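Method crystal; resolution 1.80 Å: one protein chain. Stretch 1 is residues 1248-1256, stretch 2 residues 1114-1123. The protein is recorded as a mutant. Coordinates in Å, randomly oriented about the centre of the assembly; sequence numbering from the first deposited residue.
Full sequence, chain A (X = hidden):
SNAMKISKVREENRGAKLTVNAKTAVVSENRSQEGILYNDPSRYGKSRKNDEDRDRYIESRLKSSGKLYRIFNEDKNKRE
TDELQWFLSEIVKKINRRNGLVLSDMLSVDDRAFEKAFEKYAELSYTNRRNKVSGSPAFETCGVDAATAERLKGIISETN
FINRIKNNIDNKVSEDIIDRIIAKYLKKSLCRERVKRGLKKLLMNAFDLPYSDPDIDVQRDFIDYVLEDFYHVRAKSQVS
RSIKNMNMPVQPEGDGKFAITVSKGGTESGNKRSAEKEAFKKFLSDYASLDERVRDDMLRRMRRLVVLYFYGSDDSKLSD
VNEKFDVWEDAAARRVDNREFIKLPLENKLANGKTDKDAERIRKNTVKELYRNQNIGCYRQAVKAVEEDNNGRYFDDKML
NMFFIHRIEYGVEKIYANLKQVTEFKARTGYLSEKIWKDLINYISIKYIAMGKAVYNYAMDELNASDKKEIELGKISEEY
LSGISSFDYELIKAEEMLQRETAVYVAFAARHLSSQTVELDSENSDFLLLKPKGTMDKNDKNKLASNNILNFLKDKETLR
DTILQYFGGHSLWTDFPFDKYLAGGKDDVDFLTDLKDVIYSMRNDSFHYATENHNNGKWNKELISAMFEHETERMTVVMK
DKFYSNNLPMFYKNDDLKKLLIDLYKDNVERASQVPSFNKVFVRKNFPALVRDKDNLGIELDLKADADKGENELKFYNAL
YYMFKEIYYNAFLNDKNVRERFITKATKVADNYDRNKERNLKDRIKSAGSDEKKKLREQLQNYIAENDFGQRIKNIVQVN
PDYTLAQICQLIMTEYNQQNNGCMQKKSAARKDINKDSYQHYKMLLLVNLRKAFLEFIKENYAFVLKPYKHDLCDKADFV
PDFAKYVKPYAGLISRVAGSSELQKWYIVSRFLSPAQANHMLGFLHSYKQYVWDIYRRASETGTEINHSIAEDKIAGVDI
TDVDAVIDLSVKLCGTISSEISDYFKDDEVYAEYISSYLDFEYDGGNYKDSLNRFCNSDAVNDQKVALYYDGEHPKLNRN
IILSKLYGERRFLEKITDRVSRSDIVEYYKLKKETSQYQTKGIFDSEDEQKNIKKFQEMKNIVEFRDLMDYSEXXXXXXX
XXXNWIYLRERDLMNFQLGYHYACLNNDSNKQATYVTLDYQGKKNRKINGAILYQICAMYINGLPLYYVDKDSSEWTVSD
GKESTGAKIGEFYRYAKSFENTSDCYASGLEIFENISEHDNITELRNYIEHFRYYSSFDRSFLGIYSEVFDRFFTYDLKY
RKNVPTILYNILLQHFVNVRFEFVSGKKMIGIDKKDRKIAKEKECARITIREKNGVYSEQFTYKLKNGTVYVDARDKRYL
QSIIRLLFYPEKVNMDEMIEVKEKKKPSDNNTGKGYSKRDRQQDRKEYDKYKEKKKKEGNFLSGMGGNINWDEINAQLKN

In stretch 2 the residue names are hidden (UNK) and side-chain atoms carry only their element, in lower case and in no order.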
# COMPACT_ATOMS: atom_id res chain seq x y z
N TYR A 1248 -9.04 -11.62 -16.16
CA TYR A 1248 -10.33 -10.99 -15.93
C TYR A 1248 -10.15 -9.57 -15.44
O TYR A 1248 -10.77 -8.63 -15.95
CB TYR A 1248 -11.14 -11.82 -14.93
CG TYR A 1248 -12.55 -11.35 -14.74
CD1 TYR A 1248 -13.58 -11.84 -15.52
CD2 TYR A 1248 -12.86 -10.41 -13.76
CE1 TYR A 1248 -14.87 -11.41 -15.34
CE2 TYR A 1248 -14.14 -9.97 -13.58
CZ TYR A 1248 -15.15 -10.47 -14.38
OH TYR A 1248 -16.44 -10.03 -14.20
N ILE A 1249 -9.28 -9.39 -14.44
CA ILE A 1249 -9.04 -8.07 -13.89
C ILE A 1249 -8.35 -7.18 -14.92
O ILE A 1249 -8.82 -6.08 -15.24
CB ILE A 1249 -8.18 -8.18 -12.62
CG1 ILE A 1249 -8.94 -8.93 -11.52
CG2 ILE A 1249 -7.74 -6.80 -12.16
CD1 ILE A 1249 -8.01 -9.47 -10.45
N GLU A 1250 -7.21 -7.63 -15.44
CA GLU A 1250 -6.39 -6.73 -16.24
C GLU A 1250 -7.04 -6.40 -17.58
O GLU A 1250 -6.74 -5.35 -18.17
CB GLU A 1250 -4.99 -7.30 -16.46
CG GLU A 1250 -4.07 -6.23 -17.05
CD GLU A 1250 -2.61 -6.50 -16.82
OE1 GLU A 1250 -2.29 -7.58 -16.28
OE2 GLU A 1250 -1.78 -5.63 -17.16
N HIS A 1251 -7.88 -7.29 -18.08
CA HIS A 1251 -8.62 -7.00 -19.30
C HIS A 1251 -9.94 -6.32 -19.04
O HIS A 1251 -10.73 -6.17 -19.98
CB HIS A 1251 -8.86 -8.28 -20.09
CG HIS A 1251 -7.60 -9.01 -20.42
ND1 HIS A 1251 -7.57 -10.37 -20.67
CD2 HIS A 1251 -6.33 -8.57 -20.54
CE1 HIS A 1251 -6.33 -10.73 -20.93
NE2 HIS A 1251 -5.55 -9.66 -20.85
N PHE A 1252 -10.21 -5.92 -17.79
CA PHE A 1252 -11.38 -5.10 -17.49
C PHE A 1252 -12.67 -5.83 -17.88
O PHE A 1252 -13.65 -5.19 -18.28
CB PHE A 1252 -11.28 -3.73 -18.18
CG PHE A 1252 -10.23 -2.81 -17.55
CD1 PHE A 1252 -8.87 -3.05 -17.74
CD2 PHE A 1252 -10.62 -1.76 -16.73
CE1 PHE A 1252 -7.91 -2.22 -17.14
CE2 PHE A 1252 -9.66 -0.92 -16.13
CZ PHE A 1252 -8.31 -1.16 -16.33
N ARG A 1253 -12.68 -7.16 -17.77
CA ARG A 1253 -13.84 -7.93 -18.20
C ARG A 1253 -15.06 -7.64 -17.33
O ARG A 1253 -16.19 -7.75 -17.80
CB ARG A 1253 -13.53 -9.43 -18.17
CG ARG A 1253 -12.33 -9.85 -19.01
CD ARG A 1253 -12.56 -9.55 -20.48
NE ARG A 1253 -13.84 -10.06 -20.95
CZ ARG A 1253 -14.50 -9.58 -22.01
NH1 ARG A 1253 -13.99 -8.57 -22.70
NH2 ARG A 1253 -15.66 -10.11 -22.36
N TYR A 1254 -14.84 -7.28 -16.06
CA TYR A 1254 -15.96 -6.93 -15.19
C TYR A 1254 -16.87 -5.91 -15.86
O TYR A 1254 -18.10 -6.00 -15.75
CB TYR A 1254 -15.43 -6.38 -13.88
CG TYR A 1254 -16.46 -5.66 -13.04
CD1 TYR A 1254 -17.33 -6.36 -12.23
CD2 TYR A 1254 -16.52 -4.27 -13.03
CE1 TYR A 1254 -18.26 -5.70 -11.45
CE2 TYR A 1254 -17.44 -3.60 -12.24
CZ TYR A 1254 -18.31 -4.32 -11.45
OH TYR A 1254 -19.23 -3.66 -10.67
N TYR A 1255 -16.28 -4.94 -16.54
CA TYR A 1255 -17.04 -3.83 -17.10
C TYR A 1255 -17.81 -4.21 -18.35
O TYR A 1255 -18.66 -3.43 -18.78
CB TYR A 1255 -16.10 -2.66 -17.41
CG TYR A 1255 -15.51 -2.07 -16.14
CD1 TYR A 1255 -16.33 -1.36 -15.26
CD2 TYR A 1255 -14.17 -2.23 -15.81
CE1 TYR A 1255 -15.81 -0.81 -14.09
CE2 TYR A 1255 -13.65 -1.67 -14.61
CZ TYR A 1255 -14.49 -0.96 -13.77
OH TYR A 1255 -14.02 -0.41 -12.59
N SER A 1256 -17.52 -5.37 -18.93
CA SER A 1256 -18.27 -5.90 -20.06
C SER A 1256 -19.33 -6.91 -19.64
O SER A 1256 -20.38 -6.98 -20.28
CB SER A 1256 -17.31 -6.56 -21.06
OG SER A 1256 -16.50 -5.58 -21.68
N UNK A 1114 -13.77 5.72 -7.31
CA UNK A 1114 -13.70 4.64 -6.33
C UNK A 1114 -13.52 3.31 -7.05
O UNK A 1114 -12.70 2.48 -6.66
c UNK A 1114 -14.97 3.33 -4.61
c UNK A 1114 -14.87 5.80 -4.45
c UNK A 1114 -14.93 4.62 -5.42
c UNK A 1114 -16.20 6.13 -3.73
N UNK A 1115 -14.27 3.11 -8.13
CA UNK A 1115 -14.11 1.91 -8.95
C UNK A 1115 -12.71 1.84 -9.54
O UNK A 1115 -12.07 0.78 -9.54
c UNK A 1115 -15.16 1.89 -10.06
N UNK A 1116 -12.20 2.97 -10.05
CA UNK A 1116 -10.82 2.99 -10.53
C UNK A 1116 -9.84 2.63 -9.42
O UNK A 1116 -8.81 1.99 -9.68
o UNK A 1116 -11.14 5.84 -12.79
c UNK A 1116 -10.46 4.37 -11.08
o UNK A 1116 -11.57 3.69 -13.06
c UNK A 1116 -11.11 4.65 -12.41
N UNK A 1117 -10.09 3.08 -8.19
CA UNK A 1117 -9.17 2.73 -7.12
C UNK A 1117 -9.28 1.26 -6.74
O UNK A 1117 -8.27 0.61 -6.43
c UNK A 1117 -9.02 5.04 -6.10
o UNK A 1117 -9.87 5.41 -3.90
c UNK A 1117 -9.49 5.94 -4.97
o UNK A 1117 -9.47 7.17 -5.16
c UNK A 1117 -9.40 3.60 -5.89
N UNK A 1118 -10.51 0.72 -6.72
CA UNK A 1118 -10.64 -0.71 -6.47
C UNK A 1118 -9.99 -1.52 -7.57
O UNK A 1118 -9.31 -2.53 -7.30
c UNK A 1118 -14.29 -0.68 -5.25
c UNK A 1118 -12.79 -0.45 -5.14
c UNK A 1118 -12.24 -1.03 -3.84
c UNK A 1118 -12.11 -1.09 -6.34
N UNK A 1119 -10.19 -1.10 -8.83
CA UNK A 1119 -9.63 -1.85 -9.95
C UNK A 1119 -8.13 -1.66 -10.00
O UNK A 1119 -7.38 -2.60 -10.28
n UNK A 1119 -9.68 -3.78 -14.02
c UNK A 1119 -10.26 -1.36 -11.25
c UNK A 1119 -9.95 -3.34 -12.80
o UNK A 1119 -10.43 -4.06 -11.93
c UNK A 1119 -9.61 -1.90 -12.52
N UNK A 1120 -7.67 -0.44 -9.72
CA UNK A 1120 -6.25 -0.18 -9.71
C UNK A 1120 -5.52 -0.99 -8.65
O UNK A 1120 -4.41 -1.46 -8.88
N UNK A 1121 -6.13 -1.17 -7.48
CA UNK A 1121 -5.47 -1.98 -6.47
C UNK A 1121 -5.39 -3.44 -6.92
O UNK A 1121 -4.40 -4.12 -6.67
o UNK A 1121 -3.89 -1.26 -3.25
c UNK A 1121 -4.17 -2.38 -3.69
n UNK A 1121 -3.25 -3.32 -3.91
c UNK A 1121 -5.61 -2.75 -4.02
c UNK A 1121 -6.20 -1.86 -5.13
N UNK A 1122 -6.44 -3.92 -7.58
CA UNK A 1122 -6.39 -5.28 -8.12
C UNK A 1122 -5.25 -5.43 -9.12
O UNK A 1122 -4.52 -6.41 -9.08
c UNK A 1122 -8.86 -5.82 -7.77
c UNK A 1122 -8.65 -7.06 -6.88
c UNK A 1122 -10.19 -5.89 -8.49
c UNK A 1122 -7.72 -5.62 -8.78
N UNK A 1123 -5.08 -4.45 -10.01
CA UNK A 1123 -4.00 -4.54 -10.98
C UNK A 1123 -2.64 -4.41 -10.29
O UNK A 1123 -1.68 -5.10 -10.65
c UNK A 1123 -4.18 -3.48 -12.08
c UNK A 1123 -5.47 -3.79 -12.86
c UNK A 1123 -3.02 -3.58 -13.09
c UNK A 1123 -5.93 -2.65 -13.78
O HOH W 1 -12.06 0.97 -13.21

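Position 1114 carries four side-chain carbons, forked at the first, with one arm two carbons long, and it lies out of reach of stretch 1. That pattern is isoleucine, Ile1114. It is buried against other parts of the protein, as suits a purely apolar side chain.

Position 1115 has a single carbon, its CB, which points toward stretch 1 and lies 3.6 Å from Tyr1255 OH. It is alanine, Ala1115. The small side chain leaves room for the end of the tyrosine to come close to the helix.

At 1116 there are two carbons, the second bearing two oxygens: a carboxylate on a short stem. It makes no direct contact, but one of its oxygens lies 2.8 Å from the oxygen of a water, which in turn stands 2.5 Å from Tyr1255 OH. This is aspartate, Asp1116. The water donates a hydrogen bond to OD1, linking the two polar groups, and a carboxylate oxygen is a natural acceptor for it.

Position 1117 shows three carbons, the third carrying two oxygens, and is out of reach of stretch 1. It is glutamate, Glu1117. A carboxylate suits this partly exposed place, where OE1 is hydrogen-bonded elsewhere in the structure.

The four carbons at 1118 fork at the second; the side chain points sideways and makes no contact with stretch 1. The fork is the mark of leucine, Leu1118, buried as an apolar residue should be.

Position 1119 points toward stretch 1 with three carbons, the third carrying one oxygen and one nitrogen. The nitrogen lies 2.7 Å from Ile1249 O and 3.5 Å from Phe1252 CD2, over one face of that ring. This is a carboxamide on a two-carbon stem: glutamine, Gln1119. Its NE2 donates to Ile1249 O with an N-H...O angle of 132°. An amide can donate to a main-chain oxygen without bringing a charge into this buried site.

Position 1120 has no side-chain atoms and touches nothing on stretch 1; it is glycine, Gly1120. An ideal CB would come 2.9 Å from Asp1116 O, a clash that the absence of a side chain avoids.

At 1121 three carbons again end in one oxygen and one nitrogen, out of reach of stretch 1: glutamine, Gln1121. A polar side chain suits this partly exposed place.

Position 1122 has four carbons forked at the second. It points toward stretch 1, its CB 3.6 Å from Ile1249 CG2. This is leucine, Leu1122, apolar as befits a buried place against Ile1249.

Position 1123 has four carbons forked at the first. Along its two-carbon arm, the inner carbon lies 3.8 Å from Ile1249 CG2 and the end carbon 3.8 Å from Phe1252 CZ. This is isoleucine, Ile1123, whose longer arm meets both apolar neighbours.

The contact thus joins one helix to the end of another, the turn after it and, through Tyr1255, the helix that follows. Ile1249 packs against Leu1122 and Ile1123, while its carbonyl oxygen accepts bonds from both Phe1252 N and Gln1119 NE2. That shared oxygen ties the turn to the stretch 2 helix, and Tyr1255 extends the contact to Ala1115 and the water.

Stretch 2 1114-1123: IADELQGQLI
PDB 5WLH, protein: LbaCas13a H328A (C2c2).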